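Local coordinates for virulence associated protein VapB (Rhodococcus equi, PDB 4CV7) that is a plasmid-encoded virulence-associated protein of unestablished molecular function, whose C-terminal part folds as an eight-stranded antiparallel beta-barrel of two Greek-key motifs, at residues Asp7-Val12 with Ala45-Leu50; Met29-Asp34 with Gly105-Trp110. One frame throughout, in Å; residues are numbered along the deposited sequence. Where two conformers were deposited one is given.

Contact 1 (Asp7-Val12 with Ala45-Leu50)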
loop_
_atom_site.group_PDB
_atom_site.type_symbol
_atom_site.label_atom_id
_atom_site.label_comp_id
_atom_site.label_asym_id
_atom_site.label_seq_id
_atom_site.Cartn_x
_atom_site.Cartn_y
_atom_site.Cartn_z
ATOM N N ASP A 7 2.784 10.204 -8.499
ATOM C CA ASP A 7 2.997 8.957 -9.158
ATOM C C ASP A 7 3.688 8.021 -8.204
ATOM O O ASP A 7 4.663 8.431 -7.526
ATOM C CB ASP A 7 3.914 9.186 -10.385
ATOM C CG ASP A 7 3.222 9.838 -11.543
ATOM O OD1 ASP A 7 1.994 9.893 -11.632
ATOM O OD2 ASP A 7 4.021 10.183 -12.440
ATOM N N VAL A 8 3.290 6.759 -8.122
ATOM C CA VAL A 8 3.991 5.798 -7.291
ATOM C C VAL A 8 4.078 4.466 -8.027
ATOM O O VAL A 8 3.385 4.287 -9.033
ATOM C CB VAL A 8 3.278 5.523 -5.951
ATOM C CG1 VAL A 8 3.273 6.792 -5.075
ATOM C CG2 VAL A 8 1.872 4.958 -6.144
ATOM N N HIS A 9 4.935 3.595 -7.558
ATOM C CA HIS A 9 4.970 2.223 -8.081
ATOM C C HIS A 9 5.287 1.334 -6.921
ATOM O O HIS A 9 5.706 1.800 -5.837
ATOM C CB HIS A 9 5.965 2.048 -9.219
ATOM C CG HIS A 9 7.391 2.309 -8.816
ATOM N ND1 HIS A 9 7.924 3.585 -8.749
ATOM C CD2 HIS A 9 8.420 1.468 -8.500
ATOM C CE1 HIS A 9 9.205 3.516 -8.404
ATOM N NE2 HIS A 9 9.531 2.246 -8.242
ATOM N N GLY A 10 5.061 0.068 -7.047
ATOM C CA GLY A 10 5.239 -0.854 -5.988
ATOM C C GLY A 10 5.234 -2.291 -6.400
ATOM O O GLY A 10 5.152 -2.590 -7.579
ATOM N N ASN A 11 5.254 -3.173 -5.408
ATOM C CA ASN A 11 5.153 -4.562 -5.727
ATOM C C ASN A 11 4.527 -5.317 -4.544
ATOM O O ASN A 11 4.437 -4.806 -3.411
ATOM C CB ASN A 11 6.530 -5.127 -6.137
ATOM C CG ASN A 11 7.637 -4.895 -5.099
ATOM O OD1 ASN A 11 7.517 -5.287 -3.949
ATOM N ND2 ASN A 11 8.616 -4.090 -5.450
ATOM N N VAL A 12 4.121 -6.542 -4.814
ATOM C CA VAL A 12 3.515 -7.409 -3.826
ATOM C C VAL A 12 4.001 -8.831 -4.047
ATOM O O VAL A 12 4.051 -9.282 -5.217
ATOM C CB VAL A 12 1.980 -7.330 -3.902
ATOM C CG1 VAL A 12 1.471 -7.574 -5.325
ATOM C CG2 VAL A 12 1.278 -8.240 -2.920
ATOM N N ALA A 45 4.113 -6.428 -9.838
ATOM C CA ALA A 45 4.429 -5.008 -9.730
ATOM C C ALA A 45 3.172 -4.200 -10.132
ATOM O O ALA A 45 2.297 -4.693 -10.830
ATOM C CB ALA A 45 5.689 -4.630 -10.480
ATOM N N PHE A 46 3.103 -2.966 -9.634
ATOM C CA PHE A 46 2.024 -2.097 -9.948
ATOM C C PHE A 46 2.510 -0.654 -10.087
ATOM O O PHE A 46 3.516 -0.246 -9.511
ATOM C CB PHE A 46 0.858 -2.309 -8.983
ATOM C CG PHE A 46 1.184 -2.018 -7.544
ATOM C CD1 PHE A 46 1.187 -0.716 -7.064
ATOM C CD2 PHE A 46 1.506 -3.046 -6.624
ATOM C CE1 PHE A 46 1.481 -0.457 -5.764
ATOM C CE2 PHE A 46 1.814 -2.789 -5.310
ATOM C CZ PHE A 46 1.778 -1.483 -4.887
ATOM N N TRP A 47 1.718 0.110 -10.859
ATOM C CA TRP A 47 1.908 1.534 -10.981
ATOM C C TRP A 47 0.647 2.176 -10.614
ATOM O O TRP A 47 -0.428 1.657 -10.858
ATOM C CB TRP A 47 2.213 1.886 -12.486
ATOM C CG TRP A 47 3.478 1.233 -12.726
ATOM C CD1 TRP A 47 4.685 1.751 -12.482
ATOM C CD2 TRP A 47 3.676 -0.159 -13.004
ATOM N NE1 TRP A 47 5.639 0.807 -12.610
ATOM C CE2 TRP A 47 5.039 -0.400 -12.888
ATOM C CE3 TRP A 47 2.815 -1.229 -13.314
ATOM C CZ2 TRP A 47 5.595 -1.674 -13.095
ATOM C CZ3 TRP A 47 3.364 -2.508 -13.522
ATOM C CH2 TRP A 47 4.735 -2.716 -13.418
ATOM N N GLY A 48 0.734 3.336 -10.054
ATOM C CA GLY A 48 -0.478 4.042 -9.733
ATOM C C GLY A 48 -0.273 5.446 -9.154
ATOM O O GLY A 48 0.782 6.021 -9.426
ATOM N N THR A 49 -1.313 5.959 -8.515
ATOM C CA THR A 49 -1.313 7.284 -7.989
ATOM C C THR A 49 -1.578 7.248 -6.520
ATOM O O THR A 49 -2.569 6.639 -6.085
ATOM C CB THR A 49 -2.357 8.145 -8.732
ATOM O OG1 THR A 49 -2.047 8.125 -10.156
ATOM C CG2 THR A 49 -2.394 9.566 -8.265
ATOM N N LEU A 50 -0.792 7.924 -5.756
ATOM C CA LEU A 50 -1.022 8.217 -4.362
ATOM C C LEU A 50 -1.806 9.551 -4.238
ATOM O O LEU A 50 -1.343 10.570 -4.806
ATOM C CB LEU A 50 0.328 8.342 -3.606
ATOM C CG LEU A 50 0.247 8.839 -2.153
ATOM C CD1 LEU A 50 -0.444 7.920 -1.195
ATOM C CD2 LEU A 50 1.655 9.182 -1.621
#

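Contact 2 (Met29-Asp34 with Gly105-Trp110)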
loop_
_atom_site.group_PDB
_atom_site.type_symbol
_atom_site.label_atom_id
_atom_site.label_comp_id
_atom_site.label_asym_id
_atom_site.label_seq_id
_atom_site.Cartn_x
_atom_site.Cartn_y
_atom_site.Cartn_z
ATOM N N MET A 29 10.585 7.977 -0.410
ATOM C CA MET A 29 10.143 7.260 0.739
ATOM C C MET A 29 9.647 5.858 0.336
ATOM O O MET A 29 9.160 5.666 -0.756
ATOM C CB MET A 29 8.968 7.994 1.379
ATOM C CG MET A 29 9.032 8.068 2.850
ATOM S SD MET A 29 10.521 8.788 3.608
ATOM C CE MET A 29 10.235 10.548 3.283
ATOM N N VAL A 30 9.704 4.913 1.235
ATOM C CA VAL A 30 9.365 3.576 0.935
ATOM C C VAL A 30 8.372 3.019 1.995
ATOM O O VAL A 30 8.623 3.169 3.183
ATOM C CB VAL A 30 10.623 2.645 0.910
ATOM C CG1 VAL A 30 10.202 1.256 0.663
ATOM C CG2 VAL A 30 11.675 3.168 -0.067
ATOM N N PHE A 31 7.261 2.427 1.517
ATOM C CA PHE A 31 6.273 1.742 2.391
ATOM C C PHE A 31 6.658 0.263 2.414
ATOM O O PHE A 31 6.699 -0.345 1.347
ATOM C CB PHE A 31 4.909 1.965 1.898
ATOM C CG PHE A 31 3.842 1.307 2.749
ATOM C CD1 PHE A 31 3.519 1.833 3.968
ATOM C CD2 PHE A 31 3.214 0.125 2.356
ATOM C CE1 PHE A 31 2.540 1.214 4.778
ATOM C CE2 PHE A 31 2.204 -0.436 3.161
ATOM C CZ PHE A 31 1.961 0.063 4.371
ATOM N N ASP A 32 6.757 -0.270 3.621
ATOM C CA ASP A 32 6.922 -1.719 3.870
ATOM C C ASP A 32 5.685 -2.194 4.590
ATOM O O ASP A 32 5.511 -1.812 5.784
ATOM C CB ASP A 32 8.164 -1.943 4.747
ATOM C CG ASP A 32 8.586 -3.420 4.956
ATOM O OD1 ASP A 32 7.887 -4.390 4.712
ATOM O OD2 ASP A 32 9.723 -3.647 5.397
ATOM N N GLY A 33 4.908 -3.033 3.948
ATOM C CA GLY A 33 3.692 -3.536 4.629
ATOM C C GLY A 33 3.526 -5.026 4.598
ATOM O O GLY A 33 3.952 -5.704 3.686
ATOM N N ASP A 34 2.983 -5.528 5.707
ATOM C CA ASP A 34 2.820 -6.941 5.924
ATOM C C ASP A 34 1.330 -7.192 6.164
ATOM O O ASP A 34 0.845 -6.734 7.179
ATOM C CB ASP A 34 3.623 -7.354 7.152
ATOM C CG ASP A 34 5.098 -7.171 6.928
ATOM O OD1 ASP A 34 5.710 -7.990 6.261
ATOM O OD2 ASP A 34 5.654 -6.320 7.582
ATOM N N GLY A 105 2.039 -1.614 8.511
ATOM C CA GLY A 105 3.096 -1.116 7.659
ATOM C C GLY A 105 3.441 0.275 8.088
ATOM O O GLY A 105 2.749 0.959 8.772
ATOM N N SER A 106 4.596 0.693 7.552
ATOM C CA SER A 106 5.070 2.077 7.796
ATOM C C SER A 106 6.007 2.516 6.654
ATOM O O SER A 106 6.494 1.705 5.873
ATOM C CB SER A 106 5.638 2.236 9.167
ATOM O OG SER A 106 6.728 1.381 9.208
ATOM N N TRP A 107 6.232 3.816 6.665
ATOM C CA TRP A 107 7.089 4.481 5.657
ATOM C C TRP A 107 8.426 4.749 6.279
ATOM O O TRP A 107 8.558 5.133 7.457
ATOM C CB TRP A 107 6.477 5.788 5.159
ATOM C CG TRP A 107 5.146 5.629 4.476
ATOM C CD1 TRP A 107 3.886 5.610 5.046
ATOM C CD2 TRP A 107 4.925 5.502 3.054
ATOM N NE1 TRP A 107 2.943 5.487 4.094
ATOM C CE2 TRP A 107 3.533 5.436 2.857
ATOM C CE3 TRP A 107 5.773 5.467 1.929
ATOM C CZ2 TRP A 107 3.000 5.313 1.596
ATOM C CZ3 TRP A 107 5.151 5.360 0.669
ATOM C CH2 TRP A 107 3.824 5.291 0.524
ATOM N N HIS A 108 9.442 4.622 5.406
ATOM C CA HIS A 108 10.789 5.030 5.885
ATOM C C HIS A 108 11.593 5.603 4.743
ATOM O O HIS A 108 11.264 5.422 3.579
ATOM C CB HIS A 108 11.459 3.838 6.480
ATOM C CG HIS A 108 11.642 2.748 5.502
ATOM N ND1 HIS A 108 12.678 2.734 4.575
ATOM C CD2 HIS A 108 10.909 1.636 5.263
ATOM C CE1 HIS A 108 12.563 1.646 3.828
ATOM N NE2 HIS A 108 11.510 0.970 4.239
ATOM N N ASN A 109 12.758 6.229 5.036
ATOM C CA ASN A 109 13.603 6.830 4.046
ATOM C C ASN A 109 14.688 5.826 3.698
ATOM O O ASN A 109 14.693 4.671 4.137
ATOM C CB ASN A 109 14.079 8.253 4.470
ATOM C CG ASN A 109 14.972 8.250 5.688
ATOM O OD1 ASN A 109 15.767 7.252 5.876
ATOM N ND2 ASN A 109 14.993 9.354 6.455
ATOM N N TRP A 110 15.657 6.290 2.883
ATOM C CA TRP A 110 16.686 5.380 2.356
ATOM C C TRP A 110 17.617 4.855 3.433
ATOM O O TRP A 110 18.308 3.838 3.231
ATOM C CB TRP A 110 17.498 6.065 1.267
ATOM C CG TRP A 110 18.526 6.950 1.851
ATOM C CD1 TRP A 110 18.343 8.263 2.228
ATOM C CD2 TRP A 110 19.923 6.627 2.120
ATOM N NE1 TRP A 110 19.527 8.753 2.704
ATOM C CE2 TRP A 110 20.507 7.777 2.664
ATOM C CE3 TRP A 110 20.737 5.486 1.908
ATOM C CZ2 TRP A 110 21.869 7.823 3.054
ATOM C CZ3 TRP A 110 22.091 5.538 2.286
ATOM C CH2 TRP A 110 22.632 6.699 2.826
#

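Contact 1 (Asp7-Val12 with Ala45-Leu50)
V8 and G10 pair with G48 and F46 where strands 4-14 and 42-52 lie side by side in antiparallel fashion. This pairing of the first and fourth strands in the chain closes the first Greek key of the barrel. Backbone hydrogen bonds carry the join. V8 and G48 exchange two, V8 N to G48 O at 2.9 Å and G48 N to V8 O at 3.0 Å, and G10 and F46 exchange another two. Between these hydrogen-bonded pairs, H9 CA comes 3.2 Å from F46 O, a CA-H...O contact that uses the non-hydrogen-bonded position.

The aromatic contact is on the face bearing V8 and F46. F46 CG sits between its own backbone N and carbonyl carbon (chi1 62°), and the ring comes over the neighbouring strand at G10. Glycine suits this place because the ring takes the space beside its CA, which lies 3.9 Å from the ring centroid and 19° off the normal, a CH-pi contact. V23 and A91 of flanking strands also pack against F46.

Apolar packing continues on the same face, where beta-branched V8 suits an extended strand. Its CG1 touches L50 CB at 3.6 Å, the two side chains crossing obliquely, while L50 also meets L55 and L58 of helix 55-61. The other face is more exposed and carries D7, H9, N11, A45, W47 and T49. There the H9 ring leads away to meet Y24, and the closest touch on the indole comes from the base of the side chain, CB lying 3.5 Å from W47 CD1.

Contact 2 (Met29-Asp34 with Gly105-Trp110)
W107 and F31 face each other across a non-hydrogen-bonded pair where strands 29-37 and 100-108 run antiparallel. These are the third and last strands of the barrel, so the pairing stitches one Greek key to the other. Backbone bonds between V30 and H108 and between D32 and S106 bracket the aromatic pair, the straightest being D32 N to S106 O (173°).

W107, with the largest buried surface, offers a broad flat wall to the interior. F31 CB stands over one face of the indole, 3.5 Å from the centroid of its six-membered ring, in a CH-pi contact almost on the normal. The F31 ring then turns its edge toward the same indole; its centroid is 5.0 Å from that of the five-membered ring, and the planes meet at 52°. F31 CG is anti to the backbone N (chi1 -179°), and the far end of the ring reaches the next strand, CZ lying 3.7 Å from G105 CA. A glycine suits that spot, since the ring fills the space a side chain would take. F65 and F78 add edge-to-face contacts to F31.

H108 works on the opposite face. Its side chain and that of V30 lie side by side, pointing the same way, and V30 CB sits over the imidazole face, 4.0 Å from its centroid, in a CH-pi contact; V30 O also lies over a face, toward the rim. D32 CB lies at the ring edge, near its plane, while its OD1 forms a salt bridge with K20. H108 NE2 is buried without a partner in the model, whereas ND1 donates a nearly straight bond, 2.8 Å long and in the ring plane, to N109 O.

Overall arrangement
Both contacts are antiparallel strand pairings in one barrel, but they do different topological work: contact 1 joins first to fourth strand within a Greek key, while contact 2 joins the two keys. Their centres lie about 13 Å apart and the two contacts do not touch; strand 18-25 bridges them, its V23 packing against inner side chains of each. Each sets an inner aromatic side chain beside a glycine of the partner strand. The inner face of contact 1 has the one ring, F46, among aliphatic groups, and its outer face is more exposed, whereas contact 2 has a larger aromatic cluster. The outward face of contact 2 is mixed, V30 and H108 beside D32, which is paired with K20 and lies about 4 Å from a cobalt(II) ion.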